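Local coordinates for uncharacterized peroxidase-related protein (Silicibacter sp., PDB 2PFX) that is of unknown function but, as an AhpD-like member of the carboxymuconolactone decarboxylase family, may take part in peroxide reduction, at residues P5-L11 with T178-P182; M57-M62 with N163-F168; A95-Q99 with Y186-R191. All coordinates share one frame; numbering follows the deposited sequence.

Interaction 1 of 3, residues P5-L11 with T178-P182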
loop_
_atom_site.group_PDB
_atom_site.type_symbol
_atom_site.label_atom_id
_atom_site.label_comp_id
_atom_site.label_asym_id
_atom_site.label_seq_id
_atom_site.Cartn_x
_atom_site.Cartn_y
_atom_site.Cartn_z
ATOM N N PRO A 5 3.991 -5.985 -30.517
ATOM C CA PRO A 5 4.691 -4.845 -29.908
ATOM C C PRO A 5 5.895 -4.414 -30.742
ATOM O O PRO A 5 6.617 -5.235 -31.297
ATOM C CB PRO A 5 5.179 -5.387 -28.562
ATOM C CG PRO A 5 4.282 -6.537 -28.261
ATOM C CD PRO A 5 3.929 -7.131 -29.591
ATOM N N LYS A 6 6.062 -3.097 -30.787
ATOM C CA LYS A 6 7.267 -2.521 -31.356
ATOM C C LYS A 6 8.470 -2.929 -30.488
ATOM O O LYS A 6 8.379 -3.005 -29.266
ATOM C CB LYS A 6 7.149 -1.009 -31.472
ATOM C CG LYS A 6 7.563 -0.421 -32.809
ATOM C CD LYS A 6 8.715 0.562 -32.664
ATOM C CE LYS A 6 8.315 1.862 -31.993
ATOM N NZ LYS A 6 8.476 3.087 -32.834
ATOM N N GLU A 7 9.561 -3.175 -31.196
ATOM C CA GLU A 7 10.892 -3.388 -30.695
ATOM C C GLU A 7 11.832 -2.324 -31.239
ATOM O O GLU A 7 11.628 -1.774 -32.317
ATOM C CB GLU A 7 11.389 -4.784 -31.049
ATOM C CG GLU A 7 10.543 -5.894 -30.493
ATOM C CD GLU A 7 11.073 -7.291 -30.707
ATOM O OE1 GLU A 7 12.297 -7.534 -30.586
ATOM O OE2 GLU A 7 10.248 -8.191 -31.008
ATOM N N PRO A 8 12.873 -2.004 -30.481
ATOM C CA PRO A 8 13.046 -2.566 -29.138
ATOM C C PRO A 8 12.189 -1.913 -28.054
ATOM O O PRO A 8 11.993 -2.578 -27.026
ATOM C CB PRO A 8 14.520 -2.288 -28.865
ATOM C CG PRO A 8 14.872 -1.111 -29.696
ATOM C CD PRO A 8 13.970 -1.129 -30.909
ATOM N N THR A 9 11.674 -0.704 -28.240
ATOM C CA THR A 9 10.723 -0.072 -27.330
ATOM C C THR A 9 9.526 0.455 -28.126
ATOM O O THR A 9 9.528 0.353 -29.351
ATOM C CB THR A 9 11.312 1.098 -26.528
ATOM O OG1 THR A 9 11.515 2.228 -27.379
ATOM C CG2 THR A 9 12.700 0.746 -25.992
ATOM N N ALA A 10 8.558 1.015 -27.427
ATOM C CA ALA A 10 7.438 1.669 -28.096
ATOM C C ALA A 10 7.764 3.110 -28.491
ATOM O O ALA A 10 6.907 3.818 -29.043
ATOM C CB ALA A 10 6.192 1.659 -27.211
ATOM N N LEU A 11 8.971 3.584 -28.212
ATOM C CA LEU A 11 9.372 4.928 -28.592
ATOM C C LEU A 11 9.946 4.997 -29.992
ATOM O O LEU A 11 10.683 4.124 -30.430
ATOM C CB LEU A 11 10.424 5.470 -27.599
ATOM C CG LEU A 11 9.906 5.653 -26.168
ATOM C CD1 LEU A 11 10.965 6.348 -25.338
ATOM C CD2 LEU A 11 8.598 6.432 -26.077
ATOM N N THR A 178 9.071 2.477 -21.110
ATOM C CA THR A 178 9.179 2.643 -22.558
ATOM C C THR A 178 8.612 1.478 -23.362
ATOM O O THR A 178 8.706 1.452 -24.594
ATOM C CB THR A 178 10.644 2.869 -22.967
ATOM O OG1 THR A 178 11.448 1.722 -22.664
ATOM C CG2 THR A 178 11.207 4.064 -22.201
ATOM N N ALA A 179 8.028 0.512 -22.661
ATOM C CA ALA A 179 7.527 -0.715 -23.239
ATOM C C ALA A 179 8.632 -1.435 -23.996
ATOM O O ALA A 179 8.463 -1.906 -25.121
ATOM C CB ALA A 179 6.328 -0.429 -24.123
HETATM N N MSE A 180 9.781 -1.544 -23.337
HETATM C CA MSE A 180 10.932 -2.252 -23.886
HETATM C C MSE A 180 10.656 -3.742 -23.970
HETATM O O MSE A 180 10.227 -4.387 -23.009
HETATM C CB MSE A 180 12.174 -2.005 -23.030
HETATM C CG MSE A 180 13.456 -2.475 -23.684
HETATM SE SE MSE A 180 14.931 -2.188 -22.508
HETATM C CE MSE A 180 14.983 -0.284 -22.722
HETATM N N MSE A 181 10.907 -4.312 -25.154
HETATM C CA MSE A 181 10.535 -5.715 -25.337
HETATM C C MSE A 181 11.719 -6.649 -25.312
HETATM O O MSE A 181 12.721 -6.428 -26.002
HETATM C CB MSE A 181 9.798 -5.818 -26.680
HETATM C CG MSE A 181 8.358 -5.352 -26.609
HETATM SE SE MSE A 181 7.258 -6.320 -25.364
HETATM C CE MSE A 181 7.355 -7.943 -26.422
ATOM N N PRO A 182 11.651 -7.721 -24.533
ATOM C CA PRO A 182 12.772 -8.682 -24.578
ATOM C C PRO A 182 12.832 -9.507 -25.859
ATOM O O PRO A 182 11.850 -9.850 -26.519
ATOM C CB PRO A 182 12.478 -9.534 -23.346
ATOM C CG PRO A 182 10.983 -9.514 -23.261
ATOM C CD PRO A 182 10.586 -8.099 -23.591
HETATM O O HOH W 1 6.885 -2.154 -27.202
#
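Pro5 rests the CB side of its ring on Met181, a selenomethionine deposited in two conformers; in the conformer described, Pro5 CB lies 3.7 Å from Met181 CG. Bent at both outer torsions (chi2 -60°, chi3 -67°), the Met181 chain curls SE and CE beside the proline ring. Lys6 takes part through its backbone: one water donates to Lys6 O at 2.7 Å and to Ala179 O, tying the two loops together. Glu7 lays its CG across Met181 CB at about a right angle, while its OE1 accepts from Asn39 ND2, a nitrogen that also bonds Met181 O. After the cis peptide before Pro8, Pro8 O accepts from Met181 N at 2.8 Å (N-H···O angle 168°), and Met180 CA adds a CH···O contact to the same oxygen. Thr9 turns its methyl CG2 to Met180 CG and to Thr178 OG1, whose hydroxyl bonds back to Val174 O; its own hydroxyl accepts from Leu11 N (Thr9 OG1 to N 3.0 Å), forming an ST turn. Ala10 N then donates to Thr178 O at 2.9 Å, and its methyl meets that of Ala179, CB to CB 3.7 Å. Leu11 finishes with CD1 against Thr178 CG2, 3.9 Å away. The N-terminal loop thus pairs with a Schellman motif in which Ala179, just past helix 155-178, takes a positive phi. Arg145 of the second subunit packs on Ala10, Leu11 and Ala179, and Met109 of the third on Met181. Within the chain, Met180 reaches Val40 and Ala43 of helix 39-44 and Tyr88 of helix 87-101.

Interaction 2 of 3, residues M57-M62 with N163-F168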
loop_
_atom_site.group_PDB
_atom_site.type_symbol
_atom_site.label_atom_id
_atom_site.label_comp_id
_atom_site.label_asym_id
_atom_site.label_seq_id
_atom_site.Cartn_x
_atom_site.Cartn_y
_atom_site.Cartn_z
HETATM N N MSE A 57 28.446 0.735 -16.872
HETATM C CA MSE A 57 27.895 0.472 -15.556
HETATM C C MSE A 57 27.405 -0.962 -15.455
HETATM O O MSE A 57 27.733 -1.623 -14.472
HETATM C CB MSE A 57 26.762 1.459 -15.273
HETATM C CG MSE A 57 26.156 1.200 -13.905
HETATM SE SE MSE A 57 24.947 2.531 -13.298
HETATM C CE MSE A 57 26.319 3.859 -13.072
ATOM N N TYR A 58 26.632 -1.433 -16.445
ATOM C CA TYR A 58 26.169 -2.814 -16.410
ATOM C C TYR A 58 27.363 -3.752 -16.215
ATOM O O TYR A 58 27.316 -4.686 -15.411
ATOM C CB TYR A 58 25.398 -3.200 -17.677
ATOM C CG TYR A 58 24.881 -4.618 -17.700
ATOM C CD1 TYR A 58 25.591 -5.769 -18.024
ATOM C CD2 TYR A 58 23.535 -4.821 -17.380
ATOM C CE1 TYR A 58 25.073 -7.035 -18.029
ATOM C CE2 TYR A 58 22.996 -6.096 -17.376
ATOM C CZ TYR A 58 23.749 -7.197 -17.698
ATOM O OH TYR A 58 23.216 -8.472 -17.703
ATOM N N ASN A 59 28.407 -3.591 -17.015
ATOM C CA ASN A 59 29.503 -4.565 -16.978
ATOM C C ASN A 59 30.171 -4.572 -15.603
ATOM O O ASN A 59 30.417 -5.637 -15.027
ATOM C CB ASN A 59 30.500 -4.285 -18.115
ATOM C CG ASN A 59 29.969 -4.772 -19.457
ATOM O OD1 ASN A 59 29.210 -5.733 -19.522
ATOM N ND2 ASN A 59 30.345 -4.087 -20.524
ATOM N N ASP A 60 30.434 -3.377 -15.100
ATOM C CA ASP A 60 31.140 -3.299 -13.820
ATOM C C ASP A 60 30.341 -4.026 -12.754
ATOM O O ASP A 60 30.840 -4.870 -12.035
ATOM C CB ASP A 60 31.357 -1.864 -13.389
ATOM C CG ASP A 60 31.996 -1.812 -12.011
ATOM O OD1 ASP A 60 33.206 -2.090 -11.965
ATOM O OD2 ASP A 60 31.298 -1.523 -11.028
ATOM N N LEU A 61 29.043 -3.696 -12.709
ATOM C CA LEU A 61 28.206 -4.272 -11.663
ATOM C C LEU A 61 27.956 -5.761 -11.803
ATOM O O LEU A 61 27.970 -6.460 -10.792
ATOM C CB LEU A 61 26.881 -3.527 -11.709
ATOM C CG LEU A 61 26.796 -2.164 -11.049
ATOM C CD1 LEU A 61 27.403 -0.981 -11.771
ATOM C CD2 LEU A 61 25.296 -1.905 -10.913
HETATM N N MSE A 62 27.707 -6.200 -13.032
HETATM C CA MSE A 62 27.315 -7.579 -13.268
HETATM C C MSE A 62 28.484 -8.516 -13.534
HETATM O O MSE A 62 28.413 -9.720 -13.222
HETATM C CB MSE A 62 26.342 -7.636 -14.449
HETATM C CG MSE A 62 25.018 -6.941 -14.177
HETATM SE SE MSE A 62 24.173 -7.310 -12.474
HETATM C CE MSE A 62 23.459 -8.960 -13.121
ATOM N N ASN A 163 24.322 -1.690 -4.978
ATOM C CA ASN A 163 24.404 -1.084 -6.319
ATOM C C ASN A 163 23.708 -1.942 -7.356
ATOM O O ASN A 163 23.028 -1.407 -8.241
ATOM C CB ASN A 163 25.862 -0.803 -6.677
ATOM C CG ASN A 163 26.268 0.563 -6.153
ATOM O OD1 ASN A 163 26.263 1.541 -6.902
ATOM N ND2 ASN A 163 26.602 0.622 -4.871
ATOM N N VAL A 164 23.862 -3.262 -7.262
ATOM C CA VAL A 164 23.162 -4.132 -8.194
ATOM C C VAL A 164 21.658 -3.921 -8.032
ATOM O O VAL A 164 20.954 -3.734 -9.009
ATOM C CB VAL A 164 23.547 -5.598 -7.999
ATOM C CG1 VAL A 164 22.658 -6.520 -8.816
ATOM C CG2 VAL A 164 25.014 -5.752 -8.369
ATOM N N THR A 165 21.191 -3.939 -6.792
ATOM C CA THR A 165 19.789 -3.727 -6.493
ATOM C C THR A 165 19.297 -2.389 -7.052
ATOM O O THR A 165 18.301 -2.307 -7.774
ATOM C CB THR A 165 19.550 -3.728 -4.965
ATOM O OG1 THR A 165 19.880 -5.016 -4.401
ATOM C CG2 THR A 165 18.089 -3.485 -4.632
ATOM N N GLY A 166 20.000 -1.300 -6.742
ATOM C CA GLY A 166 19.622 0.017 -7.250
ATOM C C GLY A 166 19.614 0.062 -8.766
ATOM O O GLY A 166 18.693 0.645 -9.353
ATOM N N PHE A 167 20.612 -0.550 -9.387
ATOM C CA PHE A 167 20.682 -0.568 -10.852
ATOM C C PHE A 167 19.430 -1.183 -11.453
ATOM O O PHE A 167 18.913 -0.590 -12.397
ATOM C CB PHE A 167 21.942 -1.293 -11.313
ATOM C CG PHE A 167 22.219 -1.296 -12.799
ATOM C CD1 PHE A 167 22.554 -0.155 -13.505
ATOM C CD2 PHE A 167 22.125 -2.504 -13.471
ATOM C CE1 PHE A 167 22.789 -0.230 -14.866
ATOM C CE2 PHE A 167 22.384 -2.612 -14.814
ATOM C CZ PHE A 167 22.733 -1.461 -15.491
ATOM N N PHE A 168 18.912 -2.309 -10.946
ATOM C CA PHE A 168 17.717 -2.877 -11.571
ATOM C C PHE A 168 16.488 -2.075 -11.225
ATOM O O PHE A 168 15.491 -2.135 -11.955
ATOM C CB PHE A 168 17.555 -4.380 -11.226
ATOM C CG PHE A 168 18.604 -5.049 -12.129
ATOM C CD1 PHE A 168 18.320 -5.265 -13.471
ATOM C CD2 PHE A 168 19.840 -5.385 -11.613
ATOM C CE1 PHE A 168 19.286 -5.823 -14.290
ATOM C CE2 PHE A 168 20.806 -5.963 -12.427
ATOM C CZ PHE A 168 20.517 -6.181 -13.764
#
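Phe167 is the main bump, its ring set into a hollow made by Met57, Tyr58 and Leu61 on one turn of the facing helix. The two helices belong to the all-helical AhpD-like fold and run roughly antiparallel, their local axes 10.2 Å apart at a signed crossing angle of -143°. With CG anti to the backbone N (chi1 -175°), Phe167 points its ring toward helix 48-63. Tyr58 CD2 comes in at the edge of its ring, 3.6 Å from Phe167 CE2, while the selenium of Met57, a selenomethionine like Met62, approaches obliquely, 3.6 Å from Phe167 CD1, a Met-aromatic contact. Leu61 is the counter-bump, fitting between Asn163, Val164 and Phe167; in the described one of its two conformers, CD2 rests on Phe167 CB and Asn163 O. Within its own helix, Met62 covers one face of the Tyr58 ring with CG, then bends to bring its selenium against Val164 CG1 at 4.0 Å. Helix 70-84 closes this side, with Ile76 on Val164 and Ala77 on Phe168. From the second subunit, Met170 packs on Phe167. Met62 SE lies in the plane of the Phe168 ring, at its edge, 3.6 Å from Phe168 CE2.

Interaction 3 of 3, residues A95-Q99 with Y186-R191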
loop_
_atom_site.group_PDB
_atom_site.type_symbol
_atom_site.label_atom_id
_atom_site.label_comp_id
_atom_site.label_asym_id
_atom_site.label_seq_id
_atom_site.Cartn_x
_atom_site.Cartn_y
_atom_site.Cartn_z
ATOM N N ALA A 95 16.419 -15.871 -17.655
ATOM C CA ALA A 95 17.212 -16.703 -18.543
ATOM C C ALA A 95 18.617 -16.867 -17.992
ATOM O O ALA A 95 19.164 -17.966 -17.929
ATOM C CB ALA A 95 17.266 -16.123 -19.962
ATOM N N ALA A 96 19.182 -15.729 -17.579
ATOM C CA ALA A 96 20.529 -15.700 -17.024
ATOM C C ALA A 96 20.639 -16.576 -15.782
ATOM O O ALA A 96 21.613 -17.326 -15.649
ATOM C CB ALA A 96 20.957 -14.277 -16.710
ATOM N N VAL A 97 19.669 -16.500 -14.881
ATOM C CA VAL A 97 19.669 -17.391 -13.718
ATOM C C VAL A 97 19.511 -18.840 -14.157
ATOM O O VAL A 97 20.193 -19.749 -13.636
ATOM C CB VAL A 97 18.575 -16.966 -12.725
ATOM C CG1 VAL A 97 18.365 -17.989 -11.618
ATOM C CG2 VAL A 97 18.978 -15.632 -12.114
ATOM N N ARG A 98 18.646 -19.142 -15.132
ATOM C CA ARG A 98 18.500 -20.539 -15.549
ATOM C C ARG A 98 19.830 -21.039 -16.123
ATOM O O ARG A 98 20.241 -22.171 -15.867
ATOM C CB ARG A 98 17.373 -20.717 -16.569
ATOM C CG ARG A 98 15.975 -20.293 -16.139
ATOM C CD ARG A 98 14.966 -20.854 -17.098
ATOM N NE ARG A 98 15.045 -20.326 -18.450
ATOM C CZ ARG A 98 14.539 -19.159 -18.820
ATOM N NH1 ARG A 98 13.923 -18.372 -17.954
ATOM N NH2 ARG A 98 14.644 -18.744 -20.074
ATOM N N GLN A 99 20.488 -20.193 -16.910
ATOM C CA GLN A 99 21.772 -20.509 -17.515
ATOM C C GLN A 99 22.858 -20.754 -16.471
ATOM O O GLN A 99 23.523 -21.785 -16.436
ATOM C CB GLN A 99 22.221 -19.370 -18.434
ATOM C CG GLN A 99 23.551 -19.645 -19.116
ATOM C CD GLN A 99 24.071 -18.439 -19.871
ATOM O OE1 GLN A 99 23.557 -17.329 -19.747
ATOM N NE2 GLN A 99 25.110 -18.658 -20.676
ATOM N N TYR A 186 15.025 -15.344 -25.738
ATOM C CA TYR A 186 15.223 -15.670 -24.326
ATOM C C TYR A 186 14.284 -16.716 -23.758
ATOM O O TYR A 186 14.654 -17.513 -22.883
ATOM C CB TYR A 186 15.019 -14.396 -23.515
ATOM C CG TYR A 186 16.180 -13.430 -23.452
ATOM C CD1 TYR A 186 17.450 -13.790 -23.043
ATOM C CD2 TYR A 186 15.993 -12.084 -23.802
ATOM C CE1 TYR A 186 18.494 -12.881 -22.986
ATOM C CE2 TYR A 186 17.029 -11.181 -23.744
ATOM C CZ TYR A 186 18.285 -11.568 -23.338
ATOM O OH TYR A 186 19.290 -10.616 -23.308
ATOM N N HIS A 187 13.034 -16.699 -24.200
ATOM C CA HIS A 187 11.964 -17.401 -23.520
ATOM C C HIS A 187 12.237 -18.896 -23.472
ATOM O O HIS A 187 11.967 -19.536 -22.460
ATOM C CB HIS A 187 10.616 -17.157 -24.216
ATOM C CG HIS A 187 10.170 -15.739 -24.133
ATOM N ND1 HIS A 187 9.663 -15.187 -22.980
ATOM C CD2 HIS A 187 10.156 -14.747 -25.062
ATOM C CE1 HIS A 187 9.344 -13.928 -23.205
ATOM N NE2 HIS A 187 9.635 -13.623 -24.454
ATOM N N GLY A 188 12.756 -19.441 -24.563
ATOM C CA GLY A 188 12.917 -20.867 -24.672
ATOM C C GLY A 188 14.254 -21.423 -24.240
ATOM O O GLY A 188 14.475 -22.633 -24.340
ATOM N N GLN A 189 15.136 -20.552 -23.784
ATOM C CA GLN A 189 16.505 -20.886 -23.445
ATOM C C GLN A 189 16.634 -21.508 -22.067
ATOM O O GLN A 189 15.984 -21.067 -21.129
ATOM C CB GLN A 189 17.374 -19.622 -23.495
ATOM C CG GLN A 189 17.631 -19.130 -24.907
ATOM C CD GLN A 189 18.523 -17.915 -24.977
ATOM O OE1 GLN A 189 18.678 -17.125 -24.045
ATOM N NE2 GLN A 189 19.144 -17.734 -26.143
ATOM N N PHE A 190 17.507 -22.505 -21.963
ATOM C CA PHE A 190 17.881 -23.000 -20.648
ATOM C C PHE A 190 16.678 -23.517 -19.878
ATOM O O PHE A 190 16.531 -23.319 -18.676
ATOM C CB PHE A 190 18.605 -21.896 -19.849
ATOM C CG PHE A 190 19.658 -21.185 -20.674
ATOM C CD1 PHE A 190 20.768 -21.871 -21.132
ATOM C CD2 PHE A 190 19.516 -19.847 -20.970
ATOM C CE1 PHE A 190 21.733 -21.241 -21.893
ATOM C CE2 PHE A 190 20.462 -19.213 -21.749
ATOM C CZ PHE A 190 21.546 -19.925 -22.214
ATOM N N ARG A 191 15.797 -24.227 -20.588
ATOM C CA ARG A 191 14.628 -24.790 -19.944
ATOM C C ARG A 191 14.807 -26.242 -19.509
ATOM O O ARG A 191 13.815 -26.871 -19.079
ATOM C CB ARG A 191 13.417 -24.711 -20.876
ATOM C CG ARG A 191 12.960 -23.295 -21.181
ATOM C CD ARG A 191 12.366 -22.643 -19.945
ATOM N NE ARG A 191 12.017 -21.247 -20.258
ATOM C CZ ARG A 191 11.523 -20.437 -19.326
ATOM N NH1 ARG A 191 11.332 -20.887 -18.079
ATOM N NH2 ARG A 191 11.244 -19.190 -19.693
ATOM O OXT ARG A 191 15.939 -26.752 -19.606
HETATM O O HOH W 2 18.953 -24.409 -17.000
#
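Arg98 grips the carbonyl of Gln189 side-on with two nitrogens, NE and NH2 each 2.9 Å from Gln189 O, in the guanidinium plane. Arg191 repeats the device within the tail: its NE and NH2 both donate to His187 O, with NE 2.8 Å from that oxygen. So fixed, the two guanidinium groups lie flat on each other, centres 3.3 Å apart and planes 10° apart. This like-charge stack is probably eased by the salt bridge from Arg191 NH1 to Glu108 OE2. A lysine in place of Arg98 has neither flat face nor paired nitrogens, and is likely to leave Gln189 O without its two-donor grip and Arg191 without its stacking partner. Here the C-terminal tail of the AhpD-like helical fold folds back onto helix 87-101. A water bridges Arg98 O (2.8 Å) and Phe190 O. Positive phi at Phe190 (60°) swings its ring over the helix, where Gln99 lies alongside: Gln99 CB sits over the face, 3.6 Å from the ring centroid, in a CH-pi contact, and its amide runs nearly parallel to the ring. One turn earlier, Ala95 CB meets Tyr186 CD1 at 3.9 Å, and Met36 and Pro38 pack on that ring.

Helices 155-178 and 87-101 connect the three contacts. Interaction 2 uses the middle of helix 155-178, interaction 1 its C-terminal end, and interaction 3 the chain end beyond. The centres lie 22 Å apart for interactions 1 and 2 and 20 Å for the other two pairs, but the nearest atoms of interactions 2 and 3 come within about 6 Å. Interaction 2 is nested in the loop closed by interaction 1; interaction 3 crosses both. Interaction 3 is built on helix 87-101; interactions 1 and 2 border it. The sequence has a Cys-X-X-Cys motif at the start of this helix, followed by His93, consistent with the active-site motif of AhpD-like proteins, and Phe168 meets His93 edge-to-face.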